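Long-range contacts in alpha-fucosidase GH29 (Fusarium graminearum, PDB 4NI3), which probably hydrolyses alpha-linked L-fucose from the reducing-end N-acetylglucosamine of glycoprotein glycans: residues Val267-Lys272 against Thr281-Asp286; Trp300-Ala305 against Gly337-Asn342; His171-Tyr176 against Phe227-Pro232; Thr523-Phe528 against Gly555-Gly560. All coordinates share one frame; numbering follows the deposited sequence.

How the interactions relate
Interactions 1 and 2 belong to the same closed parallel barrel, their centres about 12 Å apart, and meet where strands 284-288 and 300-305 lie side by side. There Asp-286 OD2 probably takes a hydrogen bond from Gln-301 NE2 at 2.8 Å, and Asp-286 OD1 lies 2.5 Å from Asp-303 OD1. Interaction 3, its centre about 15 Å from that of interaction 1, joins loops that follow two other barrel strands; Lys-272 CG packs on Phe-227 N at 3.8 Å. Lys-272 and Asp-303 each bind glycerol at the C-terminal strand ends, where TIM-barrel active sites lie. Interaction 4 stands apart, its nearest atoms about 7 Å from interaction 1.

Interaction 1. Residues Val267-Lys272 against Thr281-Asp286; sequences VVTTYK and TSAVDD. With NA (sodium ion), chain L; GOL (glycerol), chain M.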
# COMPACT_ATOMS: atom_id res chain seq x y z
N VAL A 267 13.52 4.67 -8.42
CA VAL A 267 12.34 5.34 -7.89
C VAL A 267 11.07 4.58 -8.21
O VAL A 267 11.04 3.74 -9.12
CB VAL A 267 12.23 6.80 -8.39
CG1 VAL A 267 13.47 7.57 -7.97
CG2 VAL A 267 12.05 6.84 -9.92
N VAL A 268 10.01 4.90 -7.48
CA VAL A 268 8.72 4.23 -7.57
C VAL A 268 7.61 5.27 -7.70
O VAL A 268 7.64 6.28 -7.00
CB VAL A 268 8.46 3.37 -6.32
CG1 VAL A 268 7.10 2.69 -6.41
CG2 VAL A 268 9.56 2.32 -6.16
N THR A 269 6.62 5.04 -8.57
CA THR A 269 5.41 5.84 -8.46
C THR A 269 4.20 4.90 -8.38
O THR A 269 4.19 3.81 -8.97
CB THR A 269 5.26 6.89 -9.60
OG1 THR A 269 4.24 7.83 -9.26
CG2 THR A 269 4.95 6.25 -10.95
N THR A 270 3.22 5.31 -7.59
CA THR A 270 2.03 4.51 -7.34
C THR A 270 0.79 5.29 -7.77
O THR A 270 0.81 6.54 -7.90
CB THR A 270 1.87 4.11 -5.85
OG1 THR A 270 1.40 5.23 -5.08
CG2 THR A 270 3.16 3.56 -5.25
N TYR A 271 -0.29 4.56 -8.00
CA TYR A 271 -1.54 5.16 -8.40
C TYR A 271 -2.67 4.22 -7.96
O TYR A 271 -2.41 3.04 -7.65
CB TYR A 271 -1.55 5.42 -9.91
CG TYR A 271 -1.66 4.16 -10.73
CD1 TYR A 271 -0.64 3.20 -10.72
CD2 TYR A 271 -2.79 3.91 -11.49
CE1 TYR A 271 -0.75 2.03 -11.45
CE2 TYR A 271 -2.92 2.74 -12.22
CZ TYR A 271 -1.90 1.81 -12.19
OH TYR A 271 -2.04 0.64 -12.91
N LYS A 272 -3.90 4.71 -7.90
CA LYS A 272 -4.98 3.91 -7.33
C LYS A 272 -5.37 2.77 -8.28
O LYS A 272 -5.40 2.94 -9.50
CB LYS A 272 -6.17 4.79 -6.98
CG LYS A 272 -5.89 5.73 -5.78
CD LYS A 272 -5.78 4.88 -4.52
CE LYS A 272 -5.37 5.70 -3.29
NZ LYS A 272 -6.44 6.64 -2.84
N THR A 281 2.76 -1.62 -15.83
CA THR A 281 4.09 -1.87 -16.36
C THR A 281 5.17 -1.06 -15.65
O THR A 281 6.28 -1.53 -15.49
CB THR A 281 4.15 -1.50 -17.84
OG1 THR A 281 3.58 -0.19 -17.99
CG2 THR A 281 3.38 -2.50 -18.67
N SER A 282 4.86 0.18 -15.26
CA SER A 282 5.91 1.05 -14.73
C SER A 282 5.53 1.72 -13.42
O SER A 282 6.41 2.32 -12.78
CB SER A 282 6.26 2.12 -15.75
OG SER A 282 5.11 2.87 -16.10
N ALA A 283 4.26 1.62 -13.04
CA ALA A 283 3.76 2.19 -11.78
C ALA A 283 3.18 1.07 -10.96
O ALA A 283 2.74 0.06 -11.51
CB ALA A 283 2.71 3.29 -12.04
N VAL A 284 3.18 1.25 -9.64
CA VAL A 284 2.65 0.24 -8.71
C VAL A 284 1.21 0.53 -8.33
O VAL A 284 0.89 1.66 -7.93
CB VAL A 284 3.54 0.21 -7.44
CG1 VAL A 284 2.97 -0.77 -6.41
CG2 VAL A 284 4.93 -0.18 -7.83
N ASP A 285 0.34 -0.47 -8.47
CA ASP A 285 -1.06 -0.33 -8.10
C ASP A 285 -1.23 -0.22 -6.61
O ASP A 285 -0.68 -1.03 -5.86
CB ASP A 285 -1.85 -1.56 -8.56
CG ASP A 285 -2.13 -1.59 -10.03
OD1 ASP A 285 -1.36 -1.02 -10.82
OD2 ASP A 285 -3.11 -2.30 -10.37
N ASP A 286 -2.04 0.73 -6.17
CA ASP A 286 -2.31 0.97 -4.76
C ASP A 286 -3.79 0.75 -4.44
O ASP A 286 -4.70 1.36 -5.04
CB ASP A 286 -1.83 2.39 -4.39
CG ASP A 286 -2.14 2.75 -2.97
OD1 ASP A 286 -3.34 2.82 -2.63
OD2 ASP A 286 -1.20 3.03 -2.19
NA NA L . 8.37 -1.98 -16.48
C1 GOL M . -4.78 -2.25 -13.13
O1 GOL M . -3.41 -2.52 -12.91
C2 GOL M . -4.86 -0.94 -13.90
O2 GOL M . -4.86 0.16 -13.01
C3 GOL M . -6.07 -0.92 -14.84
O3 GOL M . -7.24 -0.83 -14.07
O HOH W 1 7.34 2.72 -10.18
O HOH W 2 8.25 -3.25 -14.35
O HOH W 3 10.52 -2.84 -16.98
O HOH W 4 7.51 -3.78 -17.79
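In the parallel sheet of the TIM barrel, where its fifth and sixth strands run together, Thr-270 pairs with Val-284, Tyr-271 with Asp-285 and Lys-272 with Asp-286. Val-284 is held by both backbone groups: its N donates to Thr-269 O at 2.8 Å, and its O receives Tyr-271 N at 3.1 Å. Asp-286 N then reaches Tyr-271 O at 2.8 Å, continuing the parallel pattern. Thr-270 and Val-284, both beta-branched and suited to extended backbone, share the inner face, and Val-268 CG1 adds an apolar touch on Val-284 CG2 at 3.9 Å.

Tyr-271 and Asp-285 share the other face. The tyrosine CG sits between its backbone N and carbonyl carbon (chi1 72°), which swings the ring across the neighbouring strand. Tyr-271 CD1 rests 3.6 Å from Ala-283 CB, a methyl small enough to pack against the ring. At the far end the phenol lies alongside Asp-285, ring and carboxylate planes almost perpendicular at 87°. Tyr-271 OH is 2.8 Å from Asp-285 OD1, a weak bond, and the one phenol proton may instead go to glycerol O2. Asp-285 OD2 is more clearly occupied, accepting from glycerol O1 at 2.6 Å.

Lys-272 runs beside Asp-286, but its ammonium forms salt bridges with Asp-226 and Glu-288, while Asp-286 OD2 turns to Gln-301 and Trp-224. Before the strand, a sodium ion takes Thr-281 O at 2.4 Å, together with carbonyls of Asp-15 and His-17 and three waters. Adjacent parallel strands with polar side chains gathered at their C-terminal ends are typical of the (beta/alpha)8 barrel, although a helix-free loop connects this pair.

Interaction 2. Residues Trp300-Ala305 against Gly337-Asn342; sequences WQTDDA and GNMLLN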
# COMPACT_ATOMS: atom_id res chain seq x y z
N TRP A 300 2.29 -5.07 -5.60
CA TRP A 300 1.30 -4.00 -5.43
C TRP A 300 1.45 -3.42 -4.01
O TRP A 300 2.30 -3.87 -3.22
CB TRP A 300 -0.15 -4.55 -5.70
CG TRP A 300 -0.39 -5.76 -4.87
CD1 TRP A 300 -0.04 -7.04 -5.18
CD2 TRP A 300 -0.90 -5.79 -3.54
NE1 TRP A 300 -0.33 -7.87 -4.13
CE2 TRP A 300 -0.85 -7.13 -3.10
CE3 TRP A 300 -1.43 -4.82 -2.68
CZ2 TRP A 300 -1.27 -7.52 -1.83
CZ3 TRP A 300 -1.83 -5.20 -1.40
CH2 TRP A 300 -1.76 -6.54 -0.99
N GLN A 301 0.65 -2.42 -3.65
CA GLN A 301 0.62 -2.02 -2.25
C GLN A 301 -0.77 -1.59 -1.82
O GLN A 301 -1.62 -1.25 -2.66
CB GLN A 301 1.66 -0.94 -1.94
CG GLN A 301 1.35 0.39 -2.53
CD GLN A 301 2.20 1.54 -1.94
OE1 GLN A 301 3.41 1.42 -1.74
NE2 GLN A 301 1.54 2.63 -1.64
N THR A 302 -0.99 -1.64 -0.52
CA THR A 302 -2.15 -1.10 0.18
C THR A 302 -1.77 0.25 0.79
O THR A 302 -0.66 0.36 1.37
CB THR A 302 -2.57 -2.04 1.33
OG1 THR A 302 -3.26 -3.16 0.79
CG2 THR A 302 -3.50 -1.30 2.28
N ASP A 303 -2.65 1.24 0.75
CA ASP A 303 -2.50 2.34 1.69
C ASP A 303 -3.76 2.36 2.55
O ASP A 303 -4.88 2.30 2.02
CB ASP A 303 -2.20 3.69 0.97
CG ASP A 303 -3.44 4.40 0.45
OD1 ASP A 303 -4.03 3.98 -0.58
OD2 ASP A 303 -3.83 5.40 1.05
N ASP A 304 -3.58 2.32 3.85
CA ASP A 304 -4.69 2.27 4.79
C ASP A 304 -4.46 3.32 5.84
O ASP A 304 -3.39 3.95 5.88
CB ASP A 304 -4.82 0.89 5.43
CG ASP A 304 -6.25 0.52 5.80
OD1 ASP A 304 -7.13 1.39 5.85
OD2 ASP A 304 -6.45 -0.68 6.08
N ALA A 305 -5.46 3.55 6.67
CA ALA A 305 -5.44 4.63 7.64
C ALA A 305 -5.60 4.08 9.04
O ALA A 305 -6.23 3.06 9.26
CB ALA A 305 -6.54 5.63 7.32
N GLY A 337 2.25 -7.82 -1.52
CA GLY A 337 2.19 -6.35 -1.45
C GLY A 337 2.99 -5.74 -0.31
O GLY A 337 3.53 -6.44 0.53
N ASN A 338 3.08 -4.41 -0.33
CA ASN A 338 3.48 -3.60 0.82
C ASN A 338 2.28 -2.97 1.47
O ASN A 338 1.21 -2.91 0.86
CB ASN A 338 4.42 -2.46 0.40
CG ASN A 338 5.82 -2.90 0.10
OD1 ASN A 338 6.23 -4.02 0.38
ND2 ASN A 338 6.62 -1.99 -0.46
N MET A 339 2.43 -2.48 2.69
CA MET A 339 1.38 -1.69 3.33
C MET A 339 1.91 -0.35 3.82
O MET A 339 2.82 -0.28 4.65
CB MET A 339 0.74 -2.45 4.49
CG MET A 339 -0.40 -1.68 5.18
SD MET A 339 -1.18 -2.65 6.47
CE MET A 339 -1.49 -1.44 7.75
N LEU A 340 1.30 0.71 3.29
CA LEU A 340 1.60 2.07 3.66
C LEU A 340 0.49 2.52 4.61
O LEU A 340 -0.68 2.57 4.21
CB LEU A 340 1.68 2.94 2.40
CG LEU A 340 1.76 4.45 2.59
CD1 LEU A 340 2.97 4.90 3.44
CD2 LEU A 340 1.78 5.19 1.24
N LEU A 341 0.84 2.83 5.86
CA LEU A 341 -0.11 3.26 6.87
C LEU A 341 -0.11 4.76 7.05
O LEU A 341 0.95 5.36 7.30
CB LEU A 341 0.20 2.57 8.21
CG LEU A 341 -0.70 2.96 9.38
CD1 LEU A 341 -2.15 2.55 9.13
CD2 LEU A 341 -0.19 2.35 10.69
N ASN A 342 -1.29 5.37 6.96
CA ASN A 342 -1.50 6.78 7.24
C ASN A 342 -1.76 7.05 8.72
O ASN A 342 -2.59 6.35 9.34
CB ASN A 342 -2.67 7.31 6.43
CG ASN A 342 -3.05 8.71 6.82
OD1 ASN A 342 -2.41 9.66 6.38
ND2 ASN A 342 -4.07 8.84 7.69
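One face of the Trp-300 indole is covered by Gly-337, whose CA stands over the six-membered ring, 3.6 Å from its centroid and 15° off the normal, a CH-pi contact. Thr-302 OG1 lies in plane at the ring's edge, and Trp-287 meets the indole edge-to-face. Glycine suits this place because any CB would fall on the ring at Trp-300 CH2. The two strands are the seventh and eighth of the TIM barrel, joined by helix 322-334 in a beta-alpha-beta crossover.

Trp-300 CG is placed between the backbone N and carbonyl carbon (chi1 52°), which turns the indole against Gly-337 of the neighbouring strand, while NE1 donates to Lys-335 O. Alternate residues bond across: Thr-302 N to Asn-338 O at 2.9 Å, then Leu-340 N to Thr-302 O at 2.8 Å and nearly straight at 177°. On the face carrying Gln-301, Asp-303 and Leu-340, the amide NE2 of Gln-301 passes 3.9 Å from Leu-340 CD2. That amide is satisfied by Tyr-24 and Asp-286, and Asp-303 OD2 is bonded to Tyr-32 OH. Towards the C-terminal end, Asn-342 N closes on Asp-304 O at 2.8 Å.

Interaction 3. Residues His171-Tyr176 against Phe227-Pro232; sequences HQAYNY and FSLDSP. With MAN (alpha-D-mannopyranose), chain D.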
# COMPACT_ATOMS: atom_id res chain seq x y z
N HIS A 171 -2.09 14.48 -4.31
CA HIS A 171 -3.52 14.22 -4.58
C HIS A 171 -4.09 15.39 -5.37
O HIS A 171 -5.28 15.74 -5.22
CB HIS A 171 -4.33 14.03 -3.28
CG HIS A 171 -3.66 13.23 -2.20
ND1 HIS A 171 -4.28 12.15 -1.59
CD2 HIS A 171 -2.48 13.40 -1.55
CE1 HIS A 171 -3.50 11.68 -0.64
NE2 HIS A 171 -2.40 12.41 -0.59
N GLN A 172 -3.25 16.03 -6.19
CA GLN A 172 -3.65 17.34 -6.73
C GLN A 172 -4.47 17.25 -8.02
O GLN A 172 -4.89 18.27 -8.56
CB GLN A 172 -2.38 18.24 -6.89
CG GLN A 172 -1.52 18.07 -8.13
CD GLN A 172 -0.63 16.82 -8.15
OE1 GLN A 172 -0.84 15.85 -7.42
NE2 GLN A 172 0.37 16.82 -9.02
N ALA A 173 -4.79 16.03 -8.48
CA ALA A 173 -5.67 15.91 -9.67
C ALA A 173 -7.14 16.20 -9.37
O ALA A 173 -7.80 16.88 -10.17
CB ALA A 173 -5.56 14.50 -10.29
N TYR A 174 -7.68 15.71 -8.26
CA TYR A 174 -9.10 15.91 -7.98
C TYR A 174 -9.41 17.37 -7.66
O TYR A 174 -10.56 17.82 -7.80
CB TYR A 174 -9.55 14.99 -6.84
CG TYR A 174 -11.04 14.95 -6.57
CD1 TYR A 174 -11.98 15.04 -7.62
CD2 TYR A 174 -11.52 14.78 -5.27
CE1 TYR A 174 -13.34 14.98 -7.36
CE2 TYR A 174 -12.88 14.71 -5.01
CZ TYR A 174 -13.79 14.84 -6.05
OH TYR A 174 -15.12 14.76 -5.76
N ASN A 175 -8.38 18.13 -7.27
CA ASN A 175 -8.53 19.56 -7.06
C ASN A 175 -9.33 20.29 -8.14
O ASN A 175 -10.16 21.17 -7.84
CB ASN A 175 -7.14 20.20 -6.95
CG ASN A 175 -7.21 21.70 -6.84
OD1 ASN A 175 -6.98 22.40 -7.82
ND2 ASN A 175 -7.56 22.20 -5.66
N TYR A 176 -9.08 19.93 -9.40
CA TYR A 176 -9.76 20.62 -10.50
C TYR A 176 -10.69 19.70 -11.25
O TYR A 176 -11.19 20.05 -12.31
CB TYR A 176 -8.76 21.25 -11.45
CG TYR A 176 -7.80 20.35 -12.19
CD1 TYR A 176 -6.60 19.95 -11.60
CD2 TYR A 176 -8.08 19.94 -13.51
CE1 TYR A 176 -5.69 19.18 -12.28
CE2 TYR A 176 -7.16 19.14 -14.21
CZ TYR A 176 -5.96 18.78 -13.58
OH TYR A 176 -5.02 18.02 -14.24
N PHE A 227 -6.37 9.29 -6.97
CA PHE A 227 -7.22 9.06 -8.15
C PHE A 227 -7.45 10.33 -8.97
O PHE A 227 -6.87 11.41 -8.70
CB PHE A 227 -8.56 8.46 -7.69
CG PHE A 227 -9.58 9.48 -7.33
CD1 PHE A 227 -10.81 9.51 -7.98
CD2 PHE A 227 -9.32 10.46 -6.37
CE1 PHE A 227 -11.76 10.47 -7.65
CE2 PHE A 227 -10.26 11.43 -6.05
CZ PHE A 227 -11.49 11.43 -6.70
N SER A 228 -8.30 10.20 -9.97
CA SER A 228 -8.60 11.27 -10.96
C SER A 228 -7.42 11.53 -11.88
O SER A 228 -7.32 12.61 -12.49
CB SER A 228 -9.07 12.55 -10.28
OG SER A 228 -9.64 13.44 -11.24
N LEU A 229 -6.55 10.54 -12.05
CA LEU A 229 -5.55 10.58 -13.10
C LEU A 229 -6.22 10.22 -14.43
O LEU A 229 -6.04 10.90 -15.45
CB LEU A 229 -4.38 9.63 -12.80
CG LEU A 229 -3.58 9.95 -11.53
CD1 LEU A 229 -2.44 8.96 -11.47
CD2 LEU A 229 -3.08 11.41 -11.54
N ASP A 230 -7.01 9.14 -14.41
CA ASP A 230 -7.95 8.83 -15.48
C ASP A 230 -8.94 7.84 -14.90
O ASP A 230 -8.82 6.61 -15.12
CB ASP A 230 -7.24 8.29 -16.71
CG ASP A 230 -8.20 8.02 -17.87
OD1 ASP A 230 -9.37 8.48 -17.80
OD2 ASP A 230 -7.77 7.34 -18.82
N SER A 231 -9.89 8.37 -14.14
CA SER A 231 -10.88 7.55 -13.48
C SER A 231 -12.30 8.07 -13.74
O SER A 231 -12.99 8.55 -12.84
CB SER A 231 -10.59 7.48 -11.97
OG SER A 231 -10.70 8.74 -11.35
N PRO A 232 -12.74 7.97 -15.00
CA PRO A 232 -14.08 8.43 -15.36
C PRO A 232 -15.13 7.75 -14.49
O PRO A 232 -15.05 6.54 -14.18
CB PRO A 232 -14.21 8.04 -16.83
CG PRO A 232 -13.23 6.93 -17.03
CD PRO A 232 -12.07 7.29 -16.12
C1 MAN D . -11.31 7.57 -23.78
C2 MAN D . -9.93 8.00 -23.21
C3 MAN D . -9.80 7.52 -21.76
C4 MAN D . -10.98 7.94 -20.91
C5 MAN D . -12.28 7.47 -21.59
C6 MAN D . -13.50 7.91 -20.86
O2 MAN D . -9.85 9.40 -23.16
O3 MAN D . -8.58 8.02 -21.18
O4 MAN D . -10.91 7.30 -19.64
O5 MAN D . -12.36 7.99 -22.94
O6 MAN D . -14.56 7.06 -21.31
O HOH W 5 -6.56 13.37 -6.75
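Tyr-174 offers a face of its ring to the edge of Phe-227, and its atoms can be followed outward from the backbone. CG stands anti to the backbone N (chi1 -172°), which carries the ring out towards the loop 227-232. Tyr-174 CB already touches the phenylalanine, 3.7 Å from Phe-227 CE2. At Tyr-174 CG the contact is closest, with Phe-227 CZ 3.6 Å away, and Tyr-174 CD2 keeps much the same spacing. Further out the approach slackens: Tyr-174 CE2 lies 3.9 Å from Phe-227 CZ, and Tyr-174 CZ is more distant still. Phe-227 CZ thus points at the middle of the tyrosine face, an edge-to-face pair with planes at 60°. The other aromatic is itself backed by Ser-228, whose CB lies over the face of the Phe-227 ring.

Beside this pair, Ala-173 CB fits against the loop backbone, 3.4 Å from Ser-228 O, and also touches Leu-229 CD2; a methyl is small enough for so close an approach to a carbonyl. A water accepts from Tyr-174 N at 3.0 Å and lies 2.8 Å from Phe-227 O, bridging the two backbones.

The two segments follow the third and fourth strands of the barrel, and a Tris molecule lies close to Phe-227. Tyr-174 also packs on Cys-235, one half of the disulfide with Cys-242. At the outer end of the loop, Asp-230 OD1 and OD2 accept from O4 and O3 of a mannose. Across the join itself the contact consists of an edge-to-face ring pair, methyls and one shared water, so shape and burial probably hold these loops together more than direct polar bonds do.

Interaction 4. Residues Thr523-Phe528 against Gly555-Gly560; sequences TFDTVF and GFRFTG. With NAG (2-acetamido-2-deoxy-beta-D-glucopyranose), chain C; NAG (2-acetamido-2-deoxy-beta-D-glucopyranose), chain B.
Asp-525 OD2 is gripped by two nitrogens of Arg-557, which meets it side-on. Arg-557 NE meets Asp-525 OD2 at 2.7 Å on its anti lone pair, and Arg-557 NH2 reaches the same OD2 at 3.1 Å from above the carboxylate plane. Both keep the oxygen almost in the guanidinium plane, although that plane is turned 43° from the carboxylate. A bend at chi3 (-77°) brings the group round.

The other oxygen, Asp-525 OD1, accepts from Phe-528 N at 2.8 Å, which makes Asp-525 the N-cap of helix 526-532. An aspartate suits the position because one carboxylate can both cap the helix and bind the arginine. This helix follows strand 522-524 in the C-terminal beta region, and the loop 555-560 joins two strands of the same sheet.

Thr-526 N bonds to Phe-556 O at 3.0 Å, and Thr-526 CB stands over a face of the Phe-556 ring, 3.7 Å from its centroid. Val-527 CG2 adds an apolar touch at the ring's CZ. Phe-556 CE2 in turn covers one face of the guanidinium, with an N-acetylglucosamine on the opposite face. A second N-acetylglucosamine accepts through O7 from Arg-557 NH1 at 3.0 Å. Phe-558 CZ presses on Thr-523 CB at 3.5 Å.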
# COMPACT_ATOMS: atom_id res chain seq x y z
N THR A 523 -6.97 -16.34 -12.59
CA THR A 523 -6.45 -16.12 -13.92
C THR A 523 -4.99 -15.67 -13.78
O THR A 523 -4.68 -14.78 -12.99
CB THR A 523 -7.27 -15.07 -14.70
OG1 THR A 523 -7.15 -13.79 -14.07
CG2 THR A 523 -8.74 -15.47 -14.73
N PHE A 524 -4.09 -16.30 -14.53
CA PHE A 524 -2.66 -16.15 -14.32
C PHE A 524 -1.97 -15.86 -15.64
O PHE A 524 -1.82 -16.75 -16.47
CB PHE A 524 -2.12 -17.41 -13.64
CG PHE A 524 -2.87 -17.76 -12.40
CD1 PHE A 524 -2.67 -17.02 -11.23
CD2 PHE A 524 -3.82 -18.78 -12.39
CE1 PHE A 524 -3.39 -17.31 -10.07
CE2 PHE A 524 -4.53 -19.07 -11.24
CZ PHE A 524 -4.31 -18.35 -10.06
N ASP A 525 -1.57 -14.61 -15.85
CA ASP A 525 -1.04 -14.23 -17.16
C ASP A 525 0.48 -14.42 -17.17
O ASP A 525 1.07 -14.91 -16.19
CB ASP A 525 -1.45 -12.79 -17.54
CG ASP A 525 -0.92 -11.72 -16.57
OD1 ASP A 525 -0.11 -12.02 -15.66
OD2 ASP A 525 -1.29 -10.54 -16.77
N THR A 526 1.12 -14.05 -18.27
CA THR A 526 2.57 -14.21 -18.38
C THR A 526 3.32 -13.47 -17.27
O THR A 526 4.28 -13.98 -16.72
CB THR A 526 3.07 -13.74 -19.76
OG1 THR A 526 2.64 -14.67 -20.77
CG2 THR A 526 4.59 -13.62 -19.78
N VAL A 527 2.84 -12.28 -16.92
CA VAL A 527 3.50 -11.49 -15.89
C VAL A 527 3.41 -12.22 -14.55
O VAL A 527 4.40 -12.33 -13.81
CB VAL A 527 2.87 -10.08 -15.78
CG1 VAL A 527 3.37 -9.38 -14.53
CG2 VAL A 527 3.19 -9.25 -17.02
N PHE A 528 2.24 -12.75 -14.24
CA PHE A 528 2.08 -13.48 -13.00
C PHE A 528 3.04 -14.67 -12.91
O PHE A 528 3.76 -14.82 -11.92
CB PHE A 528 0.64 -13.99 -12.84
CG PHE A 528 0.38 -14.64 -11.50
CD1 PHE A 528 0.89 -15.91 -11.22
CD2 PHE A 528 -0.40 -14.00 -10.55
CE1 PHE A 528 0.67 -16.49 -9.98
CE2 PHE A 528 -0.64 -14.60 -9.31
CZ PHE A 528 -0.11 -15.85 -9.03
N GLY A 555 -1.65 -17.23 -25.63
CA GLY A 555 -1.42 -15.80 -25.52
C GLY A 555 -0.93 -15.33 -24.16
O GLY A 555 -1.05 -16.05 -23.15
N PHE A 556 -0.41 -14.11 -24.15
CA PHE A 556 0.15 -13.46 -22.98
C PHE A 556 -0.90 -13.31 -21.87
O PHE A 556 -0.59 -13.41 -20.68
CB PHE A 556 0.69 -12.09 -23.43
CG PHE A 556 1.47 -11.33 -22.39
CD1 PHE A 556 2.86 -11.41 -22.34
CD2 PHE A 556 0.82 -10.46 -21.52
CE1 PHE A 556 3.58 -10.67 -21.40
CE2 PHE A 556 1.54 -9.73 -20.59
CZ PHE A 556 2.92 -9.84 -20.53
N ARG A 557 -2.15 -13.08 -22.27
CA ARG A 557 -3.19 -12.74 -21.31
C ARG A 557 -4.58 -13.22 -21.80
O ARG A 557 -5.46 -12.42 -22.15
CB ARG A 557 -3.15 -11.23 -21.03
CG ARG A 557 -3.98 -10.73 -19.86
CD ARG A 557 -3.64 -9.26 -19.57
NE ARG A 557 -2.37 -9.11 -18.85
CZ ARG A 557 -1.53 -8.09 -19.01
NH1 ARG A 557 -1.78 -7.14 -19.90
NH2 ARG A 557 -0.43 -8.03 -18.29
N PHE A 558 -4.74 -14.55 -21.84
CA PHE A 558 -6.03 -15.24 -22.05
C PHE A 558 -6.61 -15.04 -23.44
O PHE A 558 -7.83 -14.99 -23.62
CB PHE A 558 -7.03 -14.83 -20.95
CG PHE A 558 -6.37 -14.65 -19.63
CD1 PHE A 558 -5.68 -15.71 -19.04
CD2 PHE A 558 -6.34 -13.40 -19.01
CE1 PHE A 558 -4.96 -15.53 -17.83
CE2 PHE A 558 -5.64 -13.21 -17.80
CZ PHE A 558 -4.97 -14.29 -17.21
N THR A 559 -5.71 -14.99 -24.41
CA THR A 559 -6.05 -14.93 -25.83
C THR A 559 -5.33 -16.08 -26.55
O THR A 559 -4.45 -16.73 -25.98
CB THR A 559 -5.61 -13.61 -26.47
OG1 THR A 559 -4.20 -13.47 -26.32
CG2 THR A 559 -6.29 -12.41 -25.81
N GLY A 560 -5.72 -16.33 -27.80
CA GLY A 560 -5.01 -17.30 -28.62
C GLY A 560 -5.60 -18.68 -28.51
O GLY A 560 -6.73 -18.86 -28.04
C1 NAG C . -6.06 -6.48 -18.76
C2 NAG C . -6.19 -6.71 -20.26
C3 NAG C . -7.60 -7.20 -20.62
C4 NAG C . -7.98 -8.39 -19.75
C5 NAG C . -7.79 -8.03 -18.29
C6 NAG C . -8.11 -9.17 -17.34
C7 NAG C . -4.76 -5.37 -21.72
C8 NAG C . -4.58 -4.06 -22.42
N2 NAG C . -5.88 -5.50 -21.00
O3 NAG C . -7.65 -7.53 -22.00
O4 NAG C . -9.36 -8.68 -19.94
O5 NAG C . -6.43 -7.66 -18.06
O6 NAG C . -7.38 -10.34 -17.65
O7 NAG C . -3.92 -6.26 -21.77
C1 NAG B . -2.32 -4.60 -15.60
C2 NAG B . -3.36 -5.55 -15.06
C3 NAG B . -3.95 -6.38 -16.21
C4 NAG B . -4.44 -5.46 -17.33
C5 NAG B . -3.35 -4.48 -17.72
C6 NAG B . -3.76 -3.46 -18.76
C7 NAG B . -3.32 -6.49 -12.81
C8 NAG B . -2.61 -7.40 -11.85
N2 NAG B . -2.80 -6.41 -14.03
O3 NAG B . -5.03 -7.14 -15.69
O4 NAG B . -4.70 -6.21 -18.51
O5 NAG B . -2.91 -3.75 -16.57
O6 NAG B . -4.86 -2.68 -18.32
O7 NAG B . -4.33 -5.87 -12.48